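Segregation and condensation protein B (Mycobacterium tuberculosis, PDB 2Z99) probably takes part in chromosome segregation and condensation during cell division, as a winged-helix subunit of the SMC-ScpA-ScpB complex. Local coordinates at residues A[49-54]-A[72-77]. Residues are numbered along the deposited sequence; the frame is centred on the assembly and turned at random.
Sequences AKLQLM and EGWRMY
Leu51 sets its CB and CD1 over one face of the Trp74 indole, and Gln52 meets the same ring at its far edge. These three residues carry the whole contact between the helix segment 49-54 and the strand segment 72-77. The tight part belongs to Leu51. Its CD1 methyl sits 3.6 Å from the centroid of the five-membered ring and only 15° off the ring normal, a clear CH-pi contact. The nearest ring atom to Leu51 CD1 is Trp74 CD1, at 3.5 Å. Leu51 CB covers the middle of the indole on the same face, with Trp74 CE2 3.8 Å away. Leu51 CG stands beside the backbone N, anti to the carbonyl carbon, and CD1, continuing anti to CA, reaches the pyrrole ring. The two side chains run past each other in opposite directions. Both residues are buried.

The arrangement is helix-on-hairpin packing in the N-terminal winged-helix domain. Helix 44-60 leads into strands 65-70 and 73-78, which form the two-stranded antiparallel wing. The backbone of Trp74 is hydrogen-bonded to that of Val31, and its ring touches Leu67 and His69 of the partner strand. Met76, two residues further along the strand, packs on Leu24 of its own chain and on Leu25 of the second subunit.

The looser side is at the six-membered end of the indole. Gln52 is exposed, and its chain bends at chi2 (-61°) to bring the amide back to the ring. Gln52 NE2 lies 3.3 Å from Trp74 CH2, close to the ring plane. The amide sits beside the ring edge, its plane turned 37° from that of the ring. Nearer its own backbone, Gln52 CG rests 3.6 Å from Trp74 CH2.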
loop_
_atom_site.group_PDB
_atom_site.type_symbol
_atom_site.label_atom_id
_atom_site.label_comp_id
_atom_site.label_asym_id
_atom_site.label_seq_id
_atom_site.Cartn_x
_atom_site.Cartn_y
_atom_site.Cartn_z
ATOM N N ALA A 49 20.630 -9.543 -7.343
ATOM C CA ALA A 49 20.853 -9.364 -8.771
ATOM C C ALA A 49 19.531 -9.207 -9.539
ATOM O O ALA A 49 19.386 -8.332 -10.397
ATOM C CB ALA A 49 21.614 -10.566 -9.311
ATOM N N LYS A 50 18.581 -10.084 -9.240
ATOM C CA LYS A 50 17.288 -10.064 -9.904
ATOM C C LYS A 50 16.555 -8.728 -9.750
ATOM O O LYS A 50 15.994 -8.187 -10.718
ATOM C CB LYS A 50 16.424 -11.186 -9.344
ATOM C CG LYS A 50 15.030 -11.213 -9.915
ATOM C CD LYS A 50 14.791 -12.487 -10.691
ATOM C CE LYS A 50 15.586 -12.516 -11.973
ATOM N NZ LYS A 50 14.955 -11.625 -12.977
ATOM N N LEU A 51 16.567 -8.198 -8.530
ATOM C CA LEU A 51 15.899 -6.941 -8.244
ATOM C C LEU A 51 16.516 -5.826 -9.069
ATOM O O LEU A 51 15.805 -4.947 -9.567
ATOM C CB LEU A 51 15.993 -6.637 -6.750
ATOM C CG LEU A 51 15.157 -7.553 -5.844
ATOM C CD1 LEU A 51 15.656 -7.483 -4.420
ATOM C CD2 LEU A 51 13.685 -7.143 -5.917
ATOM N N GLN A 52 17.833 -5.867 -9.241
ATOM C CA GLN A 52 18.498 -4.829 -10.016
ATOM C C GLN A 52 18.239 -5.016 -11.505
ATOM O O GLN A 52 18.303 -4.064 -12.285
ATOM C CB GLN A 52 19.997 -4.824 -9.728
ATOM C CG GLN A 52 20.459 -3.592 -8.952
ATOM C CD GLN A 52 20.193 -2.284 -9.696
ATOM O OE1 GLN A 52 20.727 -2.054 -10.786
ATOM N NE2 GLN A 52 19.360 -1.426 -9.109
ATOM N N LEU A 53 17.941 -6.245 -11.905
ATOM C CA LEU A 53 17.643 -6.502 -13.308
ATOM C C LEU A 53 16.188 -6.077 -13.571
ATOM O O LEU A 53 15.877 -5.480 -14.612
ATOM C CB LEU A 53 17.848 -7.981 -13.642
ATOM C CG LEU A 53 17.423 -8.359 -15.067
ATOM C CD1 LEU A 53 18.140 -7.471 -16.063
ATOM C CD2 LEU A 53 17.722 -9.828 -15.328
ATOM N N MET A 54 15.302 -6.380 -12.624
ATOM C CA MET A 54 13.901 -5.976 -12.744
ATOM C C MET A 54 13.834 -4.450 -12.701
ATOM O O MET A 54 13.028 -3.841 -13.393
ATOM C CB MET A 54 13.077 -6.557 -11.597
ATOM C CG MET A 54 13.013 -8.063 -11.606
ATOM S SD MET A 54 12.246 -8.726 -10.138
ATOM C CE MET A 54 10.612 -7.857 -10.230
ATOM N N GLU A 72 16.807 1.127 3.715
ATOM C CA GLU A 72 15.775 0.299 4.320
ATOM C C GLU A 72 15.489 -0.936 3.463
ATOM O O GLU A 72 14.727 -1.819 3.870
ATOM C CB GLU A 72 14.474 1.089 4.468
ATOM C CG GLU A 72 14.444 2.147 5.555
ATOM C CD GLU A 72 13.148 2.945 5.522
ATOM O OE1 GLU A 72 13.025 3.830 4.646
ATOM O OE2 GLU A 72 12.248 2.675 6.349
ATOM N N GLY A 73 16.082 -0.987 2.273
ATOM C CA GLY A 73 15.859 -2.114 1.378
ATOM C C GLY A 73 15.308 -1.747 0.003
ATOM O O GLY A 73 15.598 -0.665 -0.520
ATOM N N TRP A 74 14.514 -2.647 -0.581
ATOM C CA TRP A 74 13.929 -2.432 -1.906
ATOM C C TRP A 74 12.433 -2.147 -1.828
ATOM O O TRP A 74 11.725 -2.711 -0.986
ATOM C CB TRP A 74 14.129 -3.656 -2.807
ATOM C CG TRP A 74 15.528 -3.896 -3.277
ATOM C CD1 TRP A 74 16.511 -4.587 -2.620
ATOM C CD2 TRP A 74 16.110 -3.447 -4.510
ATOM N NE1 TRP A 74 17.668 -4.593 -3.370
ATOM C CE2 TRP A 74 17.449 -3.902 -4.534
ATOM C CE3 TRP A 74 15.631 -2.705 -5.596
ATOM C CZ2 TRP A 74 18.310 -3.643 -5.598
ATOM C CZ3 TRP A 74 16.497 -2.444 -6.662
ATOM C CH2 TRP A 74 17.818 -2.915 -6.652
ATOM N N ARG A 75 11.947 -1.306 -2.740
ATOM C CA ARG A 75 10.536 -0.945 -2.758
ATOM C C ARG A 75 10.122 -0.357 -4.105
ATOM O O ARG A 75 10.910 0.308 -4.760
ATOM C CB ARG A 75 10.281 0.074 -1.642
ATOM C CG ARG A 75 8.850 0.545 -1.471
ATOM C CD ARG A 75 8.779 1.626 -0.381
ATOM N NE ARG A 75 7.409 1.832 0.085
ATOM C CZ ARG A 75 7.039 2.663 1.061
ATOM N NH1 ARG A 75 7.933 3.410 1.716
ATOM N NH2 ARG A 75 5.754 2.734 1.390
ATOM N N MET A 76 8.886 -0.616 -4.522
ATOM C CA MET A 76 8.385 -0.055 -5.775
ATOM C C MET A 76 7.876 1.367 -5.539
ATOM O O MET A 76 7.016 1.590 -4.685
ATOM C CB MET A 76 7.237 -0.895 -6.328
ATOM C CG MET A 76 7.631 -2.293 -6.703
ATOM S SD MET A 76 6.475 -3.034 -7.814
ATOM C CE MET A 76 5.361 -3.776 -6.663
ATOM N N TYR A 77 8.412 2.323 -6.291
ATOM C CA TYR A 77 8.013 3.720 -6.186
ATOM C C TYR A 77 7.374 4.210 -7.487
ATOM O O TYR A 77 7.451 3.559 -8.530
ATOM C CB TYR A 77 9.227 4.620 -5.911
ATOM C CG TYR A 77 9.932 4.359 -4.605
ATOM C CD1 TYR A 77 10.480 3.110 -4.328
ATOM C CD2 TYR A 77 10.022 5.353 -3.628
ATOM C CE1 TYR A 77 11.097 2.846 -3.109
ATOM C CE2 TYR A 77 10.639 5.102 -2.399
ATOM C CZ TYR A 77 11.171 3.845 -2.145
ATOM O OH TYR A 77 11.755 3.573 -0.929
#